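PDB 1I4U: crustacyanin, which binds the carotenoid astaxanthin as a lipocalin subunit of crustacyanin, providing the blue coloration of the lobster carapace. Local coordinates for residues G74-R79 with S172-T177; P85-F88 with L93-D96; L105-T110 with A116-C121; E109-N114 with D144-K149; H129-F134 with I157-T162. All blocks are in the same frame, centred on the assembly; numbering follows the deposited sequence.

Contact 1: G74-R79 with S172-T177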
# COMPACT_ATOMS: atom_id res chain seq x y z
N GLY A 74 -14.55 3.32 19.72
CA GLY A 74 -14.97 2.55 20.84
C GLY A 74 -15.68 1.23 20.57
O GLY A 74 -16.01 0.52 21.55
N ASN A 75 -15.94 0.89 19.32
CA ASN A 75 -16.61 -0.37 19.03
C ASN A 75 -15.61 -1.48 18.80
O ASN A 75 -14.51 -1.24 18.33
CB ASN A 75 -17.54 -0.25 17.81
CG ASN A 75 -18.65 0.72 18.23
OD1 ASN A 75 -19.25 0.48 19.26
ND2 ASN A 75 -18.81 1.74 17.42
N LEU A 76 -16.04 -2.70 19.10
CA LEU A 76 -15.29 -3.88 18.67
C LEU A 76 -15.15 -3.87 17.14
O LEU A 76 -16.07 -3.51 16.44
CB LEU A 76 -16.00 -5.16 19.07
CG LEU A 76 -16.03 -5.49 20.55
CD1 LEU A 76 -17.21 -6.39 20.92
CD2 LEU A 76 -14.73 -6.17 20.93
N LEU A 77 -14.01 -4.37 16.65
CA LEU A 77 -13.69 -4.41 15.25
C LEU A 77 -12.86 -5.63 14.93
O LEU A 77 -11.95 -5.97 15.67
CB LEU A 77 -12.92 -3.13 14.83
CG LEU A 77 -12.49 -3.05 13.37
CD1 LEU A 77 -13.68 -3.01 12.41
CD2 LEU A 77 -11.64 -1.80 13.11
N LYS A 78 -13.23 -6.27 13.83
CA LYS A 78 -12.46 -7.35 13.24
C LYS A 78 -12.05 -6.93 11.83
O LYS A 78 -12.93 -6.47 11.09
CB LYS A 78 -13.21 -8.67 13.15
CG LYS A 78 -12.50 -9.84 12.48
CD LYS A 78 -13.30 -11.11 12.56
CE LYS A 78 -13.88 -11.42 11.21
NZ LYS A 78 -14.83 -12.58 11.26
N ARG A 79 -10.79 -7.15 11.54
CA ARG A 79 -10.23 -6.92 10.22
C ARG A 79 -9.63 -8.21 9.70
O ARG A 79 -8.89 -8.86 10.38
CB ARG A 79 -9.13 -5.87 10.27
CG ARG A 79 -9.71 -4.56 10.74
CD ARG A 79 -8.63 -3.52 10.69
NE ARG A 79 -8.47 -3.17 9.25
CZ ARG A 79 -7.34 -2.50 8.91
NH1 ARG A 79 -6.40 -2.13 9.78
NH2 ARG A 79 -7.16 -2.18 7.65
N SER A 172 -8.53 -5.69 30.97
CA SER A 172 -9.61 -4.85 30.53
C SER A 172 -10.09 -5.14 29.10
O SER A 172 -11.10 -4.60 28.65
CB SER A 172 -9.28 -3.35 30.57
OG SER A 172 -8.40 -2.92 29.53
N CYS A 173 -9.36 -5.96 28.38
CA CYS A 173 -9.68 -6.27 26.98
C CYS A 173 -10.60 -7.47 26.88
O CYS A 173 -10.34 -8.49 27.54
CB CYS A 173 -8.40 -6.60 26.23
SG CYS A 173 -7.32 -5.18 26.00
N PRO A 174 -11.64 -7.39 26.06
CA PRO A 174 -12.58 -8.50 25.90
C PRO A 174 -12.09 -9.52 24.87
O PRO A 174 -12.75 -9.79 23.85
CB PRO A 174 -13.86 -7.81 25.45
CG PRO A 174 -13.33 -6.71 24.57
CD PRO A 174 -12.08 -6.23 25.26
N TYR A 175 -10.96 -10.14 25.15
CA TYR A 175 -10.34 -11.02 24.17
C TYR A 175 -11.22 -12.20 23.79
O TYR A 175 -11.23 -12.60 22.63
CB TYR A 175 -9.01 -11.50 24.74
CG TYR A 175 -7.92 -10.50 24.96
CD1 TYR A 175 -7.48 -9.60 24.00
CD2 TYR A 175 -7.24 -10.49 26.15
CE1 TYR A 175 -6.45 -8.70 24.24
CE2 TYR A 175 -6.20 -9.64 26.41
CZ TYR A 175 -5.81 -8.73 25.46
OH TYR A 175 -4.75 -7.92 25.76
N ASP A 176 -11.94 -12.77 24.76
CA ASP A 176 -12.76 -13.93 24.45
C ASP A 176 -13.91 -13.55 23.55
O ASP A 176 -14.41 -14.40 22.82
CB ASP A 176 -13.23 -14.59 25.74
CG ASP A 176 -12.24 -15.51 26.38
OD1 ASP A 176 -11.17 -15.77 25.80
OD2 ASP A 176 -12.56 -15.98 27.52
N THR A 177 -14.38 -12.30 23.61
CA THR A 177 -15.37 -11.82 22.67
C THR A 177 -14.73 -11.56 21.32
O THR A 177 -15.27 -11.91 20.26
CB THR A 177 -16.05 -10.55 23.23
OG1 THR A 177 -16.64 -10.86 24.50
CG2 THR A 177 -17.16 -10.09 22.33

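Contact 2: P85-F88 with L93-D96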
# COMPACT_ATOMS: atom_id res chain seq x y z
N PRO A 85 4.04 -14.05 0.38
CA PRO A 85 5.31 -13.55 -0.17
C PRO A 85 5.10 -12.41 -1.17
O PRO A 85 4.14 -12.35 -1.94
CB PRO A 85 5.89 -14.80 -0.86
CG PRO A 85 5.27 -15.92 -0.09
CD PRO A 85 3.82 -15.48 0.08
N ASN A 86 6.03 -11.47 -1.14
CA ASN A 86 5.98 -10.35 -2.07
C ASN A 86 5.83 -10.85 -3.51
O ASN A 86 6.52 -11.79 -3.91
CB ASN A 86 7.22 -9.49 -1.96
CG ASN A 86 7.28 -8.51 -3.10
OD1 ASN A 86 7.79 -8.83 -4.19
ND2 ASN A 86 6.75 -7.32 -2.92
N PRO A 87 4.85 -10.36 -4.27
CA PRO A 87 4.59 -10.95 -5.60
C PRO A 87 5.68 -10.82 -6.65
O PRO A 87 5.62 -11.51 -7.70
CB PRO A 87 3.32 -10.23 -6.07
CG PRO A 87 2.63 -9.83 -4.81
CD PRO A 87 3.77 -9.39 -3.92
N PHE A 88 6.70 -10.02 -6.44
CA PHE A 88 7.81 -9.92 -7.38
C PHE A 88 8.96 -10.82 -6.98
O PHE A 88 10.04 -10.78 -7.59
CB PHE A 88 8.30 -8.49 -7.40
CG PHE A 88 7.29 -7.53 -7.99
CD1 PHE A 88 7.21 -7.32 -9.34
CD2 PHE A 88 6.43 -6.80 -7.17
CE1 PHE A 88 6.29 -6.42 -9.83
CE2 PHE A 88 5.48 -5.95 -7.65
CZ PHE A 88 5.40 -5.73 -9.03
N LEU A 93 7.57 -10.42 3.07
CA LEU A 93 6.15 -10.65 2.96
C LEU A 93 5.45 -9.34 2.61
O LEU A 93 5.91 -8.24 2.90
CB LEU A 93 5.59 -11.14 4.31
CG LEU A 93 6.21 -12.46 4.79
CD1 LEU A 93 6.00 -12.63 6.28
CD2 LEU A 93 5.63 -13.60 3.94
N SER A 94 4.28 -9.46 1.98
CA SER A 94 3.29 -8.40 1.91
C SER A 94 2.20 -8.63 2.95
O SER A 94 1.70 -9.73 3.07
CB SER A 94 2.59 -8.40 0.57
OG SER A 94 3.50 -8.16 -0.49
N ILE A 95 1.89 -7.58 3.70
CA ILE A 95 0.76 -7.64 4.62
C ILE A 95 -0.36 -6.88 3.93
O ILE A 95 -0.19 -5.74 3.46
CB ILE A 95 1.10 -7.04 5.99
CG1 ILE A 95 -0.10 -7.17 6.93
CG2 ILE A 95 1.53 -5.58 5.94
CD1 ILE A 95 -0.31 -8.45 7.59
N ASP A 96 -1.52 -7.51 3.83
CA ASP A 96 -2.67 -7.02 3.08
C ASP A 96 -3.91 -7.13 3.94
O ASP A 96 -4.04 -8.10 4.67
CB ASP A 96 -2.80 -7.83 1.78
CG ASP A 96 -3.57 -7.18 0.65
OD1 ASP A 96 -4.24 -6.15 0.87
OD2 ASP A 96 -3.50 -7.78 -0.47
O HOH W 1 5.67 -6.44 -0.38

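Contact 3: L105-T110 with A116-C121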
# COMPACT_ATOMS: atom_id res chain seq x y z
N LEU A 105 6.38 -6.16 4.81
CA LEU A 105 6.45 -6.38 6.24
C LEU A 105 7.64 -7.30 6.48
O LEU A 105 7.61 -8.47 6.11
CB LEU A 105 5.13 -6.93 6.78
CG LEU A 105 4.91 -7.01 8.31
CD1 LEU A 105 5.68 -8.11 8.97
CD2 LEU A 105 5.21 -5.64 8.91
N VAL A 106 8.64 -6.73 7.13
CA VAL A 106 9.84 -7.46 7.46
C VAL A 106 9.77 -7.85 8.94
O VAL A 106 9.38 -7.03 9.80
CB VAL A 106 11.07 -6.60 7.22
CG1 VAL A 106 12.30 -7.33 7.69
CG2 VAL A 106 11.19 -6.26 5.74
N ILE A 107 10.17 -9.08 9.22
CA ILE A 107 10.32 -9.55 10.58
C ILE A 107 11.79 -9.35 10.90
O ILE A 107 12.68 -10.10 10.52
CB ILE A 107 9.85 -11.00 10.75
CG1 ILE A 107 8.42 -11.24 10.26
CG2 ILE A 107 10.08 -11.47 12.19
CD1 ILE A 107 8.05 -12.72 10.11
N LEU A 108 12.06 -8.22 11.57
CA LEU A 108 13.46 -7.86 11.84
C LEU A 108 14.11 -8.85 12.80
O LEU A 108 15.31 -9.11 12.75
CB LEU A 108 13.49 -6.50 12.51
CG LEU A 108 13.49 -5.25 11.71
CD1 LEU A 108 13.79 -4.06 12.62
CD2 LEU A 108 14.51 -5.27 10.57
N GLU A 109 13.31 -9.38 13.73
CA GLU A 109 13.81 -10.30 14.75
C GLU A 109 12.58 -10.93 15.42
O GLU A 109 11.59 -10.26 15.70
CB GLU A 109 14.65 -9.60 15.81
CG GLU A 109 15.34 -10.55 16.80
CD GLU A 109 16.25 -9.83 17.78
OE1 GLU A 109 17.05 -9.00 17.34
OE2 GLU A 109 16.14 -10.08 19.00
N THR A 110 12.68 -12.23 15.68
CA THR A 110 11.68 -12.92 16.47
C THR A 110 12.31 -14.16 17.13
O THR A 110 13.23 -14.75 16.56
CB THR A 110 10.46 -13.33 15.65
OG1 THR A 110 9.46 -13.93 16.49
CG2 THR A 110 10.81 -14.36 14.60
N ALA A 116 8.14 -10.52 18.62
CA ALA A 116 8.51 -10.24 17.26
C ALA A 116 8.64 -8.72 17.07
O ALA A 116 7.88 -7.93 17.67
CB ALA A 116 7.54 -10.80 16.25
N CYS A 117 9.64 -8.32 16.28
CA CYS A 117 9.92 -6.94 15.97
C CYS A 117 9.67 -6.78 14.46
O CYS A 117 10.39 -7.40 13.67
CB CYS A 117 11.35 -6.58 16.32
SG CYS A 117 12.02 -7.30 17.86
N LEU A 118 8.66 -5.99 14.11
CA LEU A 118 8.21 -5.88 12.71
C LEU A 118 8.44 -4.50 12.15
O LEU A 118 8.35 -3.49 12.87
CB LEU A 118 6.72 -6.19 12.64
CG LEU A 118 6.28 -7.49 13.36
CD1 LEU A 118 4.75 -7.63 13.18
CD2 LEU A 118 7.08 -8.66 12.89
N TYR A 119 8.71 -4.44 10.85
CA TYR A 119 9.08 -3.19 10.21
C TYR A 119 8.53 -3.10 8.79
O TYR A 119 8.62 -4.06 8.02
CB TYR A 119 10.61 -3.11 10.17
CG TYR A 119 11.16 -1.82 9.60
CD1 TYR A 119 10.96 -0.63 10.27
CD2 TYR A 119 11.87 -1.77 8.41
CE1 TYR A 119 11.42 0.60 9.82
CE2 TYR A 119 12.36 -0.55 7.95
CZ TYR A 119 12.13 0.62 8.65
OH TYR A 119 12.63 1.80 8.15
N SER A 120 8.01 -1.94 8.42
CA SER A 120 7.56 -1.63 7.08
C SER A 120 8.10 -0.25 6.69
O SER A 120 8.12 0.64 7.55
CB SER A 120 6.05 -1.58 7.02
OG SER A 120 5.57 -1.43 5.71
N CYS A 121 8.51 -0.07 5.45
CA CYS A 121 9.02 1.24 5.03
C CYS A 121 8.61 1.49 3.58
O CYS A 121 8.53 0.55 2.79
CB CYS A 121 10.55 1.30 5.17
SG CYS A 121 11.28 2.93 5.01

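Contact 4: E109-N114 with D144-K149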
# COMPACT_ATOMS: atom_id res chain seq x y z
N GLU A 109 13.31 -9.38 13.73
CA GLU A 109 13.81 -10.30 14.75
C GLU A 109 12.58 -10.93 15.42
O GLU A 109 11.59 -10.26 15.70
CB GLU A 109 14.65 -9.60 15.81
CG GLU A 109 15.34 -10.55 16.80
CD GLU A 109 16.25 -9.83 17.78
OE1 GLU A 109 17.05 -9.00 17.34
OE2 GLU A 109 16.14 -10.08 19.00
N THR A 110 12.68 -12.23 15.68
CA THR A 110 11.68 -12.92 16.47
C THR A 110 12.31 -14.16 17.13
O THR A 110 13.23 -14.75 16.56
CB THR A 110 10.46 -13.33 15.65
OG1 THR A 110 9.46 -13.93 16.49
CG2 THR A 110 10.81 -14.36 14.60
N ASP A 111 11.78 -14.52 18.27
CA ASP A 111 12.09 -15.82 18.88
C ASP A 111 10.90 -16.77 18.78
O ASP A 111 10.99 -17.85 19.39
CB ASP A 111 12.58 -15.69 20.32
CG ASP A 111 11.49 -15.33 21.31
OD1 ASP A 111 10.39 -14.99 20.85
OD2 ASP A 111 11.78 -15.40 22.53
N TYR A 112 9.82 -16.40 18.11
CA TYR A 112 8.61 -17.16 17.86
C TYR A 112 7.75 -17.39 19.11
O TYR A 112 6.53 -17.40 18.95
CB TYR A 112 8.83 -18.54 17.19
CG TYR A 112 9.49 -18.30 15.84
CD1 TYR A 112 8.73 -17.93 14.77
CD2 TYR A 112 10.85 -18.41 15.68
CE1 TYR A 112 9.31 -17.70 13.55
CE2 TYR A 112 11.46 -18.18 14.44
CZ TYR A 112 10.67 -17.81 13.37
OH TYR A 112 11.19 -17.56 12.11
N SER A 113 8.36 -17.62 20.25
CA SER A 113 7.62 -17.94 21.47
C SER A 113 7.39 -16.76 22.40
O SER A 113 6.55 -16.94 23.31
CB SER A 113 8.33 -19.06 22.21
OG SER A 113 9.59 -18.71 22.52
N ASN A 114 8.04 -15.61 22.25
CA ASN A 114 7.83 -14.49 23.15
C ASN A 114 7.53 -13.20 22.39
O ASN A 114 6.59 -12.48 22.74
CB ASN A 114 9.03 -14.26 24.06
CG ASN A 114 9.23 -15.46 24.95
OD1 ASN A 114 8.54 -15.56 25.98
ND2 ASN A 114 10.09 -16.35 24.56
N ASP A 144 10.74 -6.62 29.83
CA ASP A 144 11.69 -5.63 29.36
C ASP A 144 12.80 -6.36 28.63
O ASP A 144 13.28 -5.78 27.68
CB ASP A 144 12.19 -4.80 30.55
CG ASP A 144 11.24 -3.81 31.15
OD1 ASP A 144 10.02 -3.72 30.89
OD2 ASP A 144 11.71 -3.00 32.01
N GLN A 145 13.17 -7.60 28.99
CA GLN A 145 14.31 -8.16 28.26
C GLN A 145 14.01 -8.31 26.78
O GLN A 145 14.90 -8.17 25.96
CB GLN A 145 14.82 -9.52 28.71
CG GLN A 145 13.80 -10.64 28.68
CD GLN A 145 14.29 -11.95 29.27
OE1 GLN A 145 15.38 -12.37 28.89
NE2 GLN A 145 13.44 -12.50 30.14
N TYR A 146 12.76 -8.62 26.47
CA TYR A 146 12.37 -8.77 25.08
C TYR A 146 12.14 -7.45 24.38
O TYR A 146 12.50 -7.30 23.20
CB TYR A 146 11.08 -9.65 24.97
CG TYR A 146 11.26 -10.99 25.65
CD1 TYR A 146 12.24 -11.87 25.27
CD2 TYR A 146 10.46 -11.37 26.72
CE1 TYR A 146 12.46 -13.10 25.86
CE2 TYR A 146 10.67 -12.62 27.35
CZ TYR A 146 11.65 -13.46 26.91
OH TYR A 146 11.83 -14.65 27.55
N VAL A 147 11.52 -6.49 25.09
CA VAL A 147 11.37 -5.13 24.58
C VAL A 147 12.73 -4.59 24.19
O VAL A 147 12.84 -4.00 23.12
CB VAL A 147 10.68 -4.17 25.59
CG1 VAL A 147 10.66 -2.75 25.05
CG2 VAL A 147 9.29 -4.74 25.91
N LYS A 148 13.75 -4.79 25.00
CA LYS A 148 15.08 -4.28 24.71
C LYS A 148 15.72 -4.93 23.48
O LYS A 148 16.50 -4.31 22.76
CB LYS A 148 15.98 -4.51 25.92
CG LYS A 148 15.87 -3.62 27.13
CD LYS A 148 16.70 -4.22 28.29
CE LYS A 148 16.60 -3.53 29.62
NZ LYS A 148 15.27 -3.56 30.26
N LYS A 149 15.35 -6.20 23.25
CA LYS A 149 15.81 -6.84 22.02
C LYS A 149 15.28 -6.10 20.82
O LYS A 149 16.01 -5.80 19.86
CB LYS A 149 15.45 -8.34 21.95
CG LYS A 149 16.25 -9.14 23.05
CD LYS A 149 15.71 -10.53 23.19
CE LYS A 149 15.71 -11.07 24.64
NZ LYS A 149 17.10 -11.09 25.15
O HOH W 2 18.22 -7.15 19.05

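Contact 5: H129-F134 with I157-T162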
# COMPACT_ATOMS: atom_id res chain seq x y z
N HIS A 129 11.00 9.11 3.50
CA HIS A 129 10.34 7.81 3.62
C HIS A 129 9.40 7.83 4.80
O HIS A 129 9.50 8.72 5.64
CB HIS A 129 11.38 6.71 3.82
CG HIS A 129 12.20 6.80 5.06
ND1 HIS A 129 13.26 7.72 5.13
CD2 HIS A 129 12.22 6.16 6.26
CE1 HIS A 129 13.82 7.59 6.33
NE2 HIS A 129 13.21 6.64 7.05
N SER A 130 8.53 6.87 4.85
CA SER A 130 7.73 6.64 6.01
C SER A 130 7.98 5.21 6.45
O SER A 130 7.96 4.28 5.67
CB SER A 130 6.24 6.82 5.82
OG SER A 130 5.86 8.20 5.89
N ASP A 131 8.20 5.06 7.74
CA ASP A 131 8.28 3.69 8.27
C ASP A 131 7.38 3.54 9.49
O ASP A 131 6.91 4.47 10.12
CB ASP A 131 9.69 3.29 8.55
CG ASP A 131 10.47 4.13 9.51
OD1 ASP A 131 9.83 4.83 10.31
OD2 ASP A 131 11.70 4.07 9.38
N PHE A 132 7.09 2.27 9.69
CA PHE A 132 6.06 1.81 10.60
C PHE A 132 6.64 0.57 11.30
O PHE A 132 6.96 -0.40 10.63
CB PHE A 132 4.72 1.48 9.89
CG PHE A 132 4.24 2.72 9.14
CD1 PHE A 132 3.68 3.77 9.82
CD2 PHE A 132 4.42 2.85 7.80
CE1 PHE A 132 3.33 4.94 9.14
CE2 PHE A 132 4.07 3.99 7.08
CZ PHE A 132 3.55 5.05 7.79
N SER A 133 6.77 0.64 12.62
CA SER A 133 7.39 -0.39 13.40
C SER A 133 6.40 -0.86 14.48
O SER A 133 5.54 -0.12 14.94
CB SER A 133 8.69 0.10 14.04
OG SER A 133 9.62 0.51 13.06
N PHE A 134 6.59 -2.12 14.84
CA PHE A 134 5.70 -2.82 15.77
C PHE A 134 6.50 -3.75 16.65
O PHE A 134 7.42 -4.38 16.17
CB PHE A 134 4.66 -3.65 15.05
CG PHE A 134 3.90 -2.96 13.92
CD1 PHE A 134 4.49 -2.82 12.68
CD2 PHE A 134 2.63 -2.45 14.12
CE1 PHE A 134 3.81 -2.19 11.67
CE2 PHE A 134 1.95 -1.83 13.07
CZ PHE A 134 2.55 -1.69 11.86
N ILE A 157 18.81 -0.17 12.73
CA ILE A 157 18.42 0.29 11.40
C ILE A 157 17.99 1.75 11.43
O ILE A 157 17.28 2.29 10.60
CB ILE A 157 17.36 -0.64 10.77
CG1 ILE A 157 16.04 -0.78 11.54
CG2 ILE A 157 17.97 -2.01 10.54
CD1 ILE A 157 14.85 -1.16 10.68
N ASN A 158 18.54 2.41 12.46
CA ASN A 158 18.35 3.84 12.54
C ASN A 158 16.93 4.35 12.66
O ASN A 158 16.57 5.44 12.21
CB ASN A 158 19.03 4.46 11.30
CG ASN A 158 20.14 5.32 11.90
OD1 ASN A 158 20.87 4.77 12.72
ND2 ASN A 158 20.14 6.58 11.48
N VAL A 159 16.13 3.53 13.33
CA VAL A 159 14.79 3.92 13.77
C VAL A 159 14.82 4.53 15.17
O VAL A 159 15.40 3.88 16.03
CB VAL A 159 13.82 2.72 13.68
CG1 VAL A 159 12.48 3.00 14.37
CG2 VAL A 159 13.57 2.40 12.20
N ASP A 160 14.23 5.72 15.37
CA ASP A 160 14.14 6.44 16.64
C ASP A 160 13.15 5.73 17.52
O ASP A 160 11.93 5.91 17.43
CB ASP A 160 13.73 7.92 16.45
CG ASP A 160 13.81 8.70 17.76
OD1 ASP A 160 13.96 8.06 18.83
OD2 ASP A 160 13.73 9.96 17.74
N THR A 161 13.68 4.90 18.42
CA THR A 161 12.73 4.14 19.25
C THR A 161 11.91 4.94 20.24
O THR A 161 10.93 4.43 20.82
CB THR A 161 13.47 3.03 20.01
OG1 THR A 161 14.50 3.62 20.80
CG2 THR A 161 14.10 2.12 18.97
N THR A 162 12.24 6.22 20.42
CA THR A 162 11.33 7.06 21.19
C THR A 162 9.98 7.28 20.50
O THR A 162 9.01 7.79 21.07
CB THR A 162 11.99 8.43 21.48
OG1 THR A 162 12.09 9.19 20.25
CG2 THR A 162 13.38 8.25 22.09

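Contact 1: G74-R79 with S172-T177
Leu76 spreads its two methyl branches over the start of the C-terminal helix, overlapping the ring of Pro174 with one and the methyl of Thr177 with the other. CD2 of Leu76 lies 3.9 Å from CG of Pro174, the two side chains running antiparallel alongside each other. CD1 of Leu76 stands 4.0 Å from CG2 of Thr177, and there the side chains cross at about a right angle. The first torsion of Leu76 sets CG opposite the carbonyl carbon (chi1 -69°), and the fork beyond it then divides between the two partners. In Thr177 it is CG2, anti to the backbone N, that meets the leucine. The contact is thus wholly apolar and small, 103 Å² in total, and it lies at the surface.

In the lipocalin fold this is where the chain's last helix, 175-178, is laid against the beginning of barrel strand 76-85. Pro174 occupies the N-cap position of that helix and is the centre of an inverse gamma turn, with phi/psi of -85°/63°, so the residue that turns the chain into the helix also offers its ring to Leu76. Immediately before it, Cys173 is tied to Cys51 by a disulfide, and the salt bridge from Lys78 to the terminal carboxylate of Leu181 joins the same strand to the chain end. Tyr175 points away from Leu76 and meets Tyr36 edge-to-face.

Contact 2: P85-F88 with L93-D96
Pro85 and Leu93 face each other as an antiparallel non-hydrogen-bonded pair with their CA atoms 4.3 Å apart, after which residues 86-88 leave the strand. The side chains of this pair diverge, yet CD2 of Leu93 turns back to lie 3.9 Å from N of Pro85, so the leucine methyl meets the N-CA side of the proline ring, where the ring is part of the backbone. Ser94 points toward the departing chain. Its OG, anti to the carbonyl carbon (chi1 -62°), sits 3.7 Å from CA of Asn86 and equally near CD of Pro87.

Between OG of Ser94 and ND2 of Asn86 the direct separation is 4.1 Å, and a water bridges them: it accepts from ND2 of Asn86 at 2.9 Å and is hydrogen-bonded to OG of Ser94 at 2.8 Å. The arrangement belongs to the connection between barrel strands 76-85 and 93-97, where Asn86 forms an Asx turn. Its OD1 accepts from N of Phe88 at 2.8 Å, with the donor 49° above the carbonyl plane and an N-H...O angle of 144°. With one end of the amide engaged by the turn and the other by the water, rotation of the group is restrained from both sides. Were Asn86 replaced by an alanine, the backbone N-H of Phe88 is likely to lose its side-chain acceptor and the water its donor, making the turn less well defined. Trp21 of helix 17-24 packs on both Pro85 and Leu93, while Pro87 and Phe88 touch Asp96 and Tyr97 of the second subunit, respectively.

Contact 3: L105-T110 with A116-C121
Val106 and Tyr119 form an antiparallel hydrogen-bonded pair, N of Val106 meeting O of Tyr119 at 2.8 Å. Beyond Ile107 the register slips, and Leu108 and Glu109 both face Cys117 in a classic beta bulge: O of Cys117 accepts from N of Leu108, whereas N of Cys117 gives to O of Glu109.

The bulge directs Leu108 toward the partner strand, its CG, anti to the carbonyl carbon (chi1 -85°), resting 3.9 Å from CB of Tyr119. Leu118 likewise has CG opposite its carbonyl carbon (chi1 -49°), which puts its CD2 3.9 Å from CG1 of Ile107; the two branches run alongside, both leaving the sheet on the face they share with Thr110 and Ala116. CD2 of Leu105 comes within 4.1 Å of CB of Leu118. Farther along, OG1 of Thr110 is 3.7 Å from CB of Ala116, while OG1 of Thr110 is hydrogen-bonded to O of Tyr115 and N of Tyr112.

Around this hairpin, Tyr31 of helix 28-31 covers Ile107, Ala116 and Leu118. Helix 144-156 lies over Leu108 and Cys117 through Phe154, and the disulfide from Cys117 to Cys150 fastens it there. Strand 128-137 continues the sheet beyond 116-121.

Contact 4: E109-N114 with D144-K149
The ring of Tyr146 is sandwiched: Asn114 CB stands over the centre of one face, CG of Gln145 over the centre of the opposite face. The CH-pi contact is nearly axial, CB of Asn114 being 3.9 Å from the Tyr146 ring centroid. Beyond it the Asn114 amide stacks with the ring, their planes 9° apart, CG of Asn114 3.7 Å from CZ of Tyr146. OD2 of Asp111 approaches CE1 of Tyr146 obliquely at 4.1 Å, carboxylate and ring planes 54° apart.

Asp111 also holds that amide. Its CG sits between the backbone N and the carbonyl carbon (chi1 73°), bringing the carboxylate over to Asn114: OD2 of Asp111 accepts from ND2 and OD1 from N of Asn114, both on the syn side but tilted out of the carboxylate plane. A leucine in place of Tyr146 would probably strip the amide of its flat stacking partner.

About one turn further along the helix, OE2 of Glu109, hydrogen-bonded to OH of Tyr115, lies 3.5 Å from CB of Lys149. A water donates to OE1 of Glu109 and O of Lys149. A long helix outside the barrel fits the lipocalin plan, here beside a hairpin loop shaped by the ST turn at Thr110 and the Asx motif at Asp111.

Contact 5: H129-F134 with I157-T162
The contact belongs to the place where the chain, having left the helix packed against the lipocalin barrel, passes over barrel strand 128-137. A Schellman motif ends helix 144-156 with Asn158, at positive phi (61°), as its C-prime residue, and the next residue, Val159, turns its side chain toward the strand. Its two methyls meet two different residues there. CG2 of Val159 lies 3.8 Å from OD2 of Asp131, the valine and aspartate pointing oppositely as they pass, and CG1 of Val159 stands 4.0 Å from OG of Ser133. The torsion of Val159 (chi1 169°) places CG1 anti to the backbone N and CG2 anti to the carbonyl carbon, which lets the fork straddle these alternate residues of one strand.

Past Val159, the segment bends into an Asx turn at Asp160. OD1 of Asp160 receives both OG1 of Thr162, at 2.6 Å, and N of Thr162, at 3.0 Å, the two donors coming from the same face of the carboxylate plane. This double grip fixes the loop where the 3-10 segment 161-162 begins.

Phe154 of the helix touches both Val159 and Ser133, and Tyr119 of the adjacent strand also packs on both. Buried Asp131 has each oxygen engaged: OD2 by OH of Tyr119, OD1 in a salt bridge with Arg163. Those partners probably offset the cost of placing a carboxylate against a valine methyl, and the arginine is likely to stabilise its negative charge.

Overall arrangement
All five contacts reach the same curled antiparallel sheet, the lipocalin barrel. Contact 1 spans the longest stretch of chain, and the other four fall within that span. Contacts 2 and 3 follow in series, their centres about 13 Å apart, joined across adjacent strands through Leu93 O and Leu105 N. Contact 4 shares Glu109 and Thr110 with contact 3 and links the hairpin to helix 144-156. Contact 5, its centre about 10 Å from that of contact 3, adds strand 128-137. Contacts 1 and 5 lie on opposite sides of the chain's centre, their centres about 27 Å apart. Together they fasten helix and C-terminal segment outside the barrel, consistent with a pigment-carrying lipocalin, while contacts 2 and 3 also reach the second subunit.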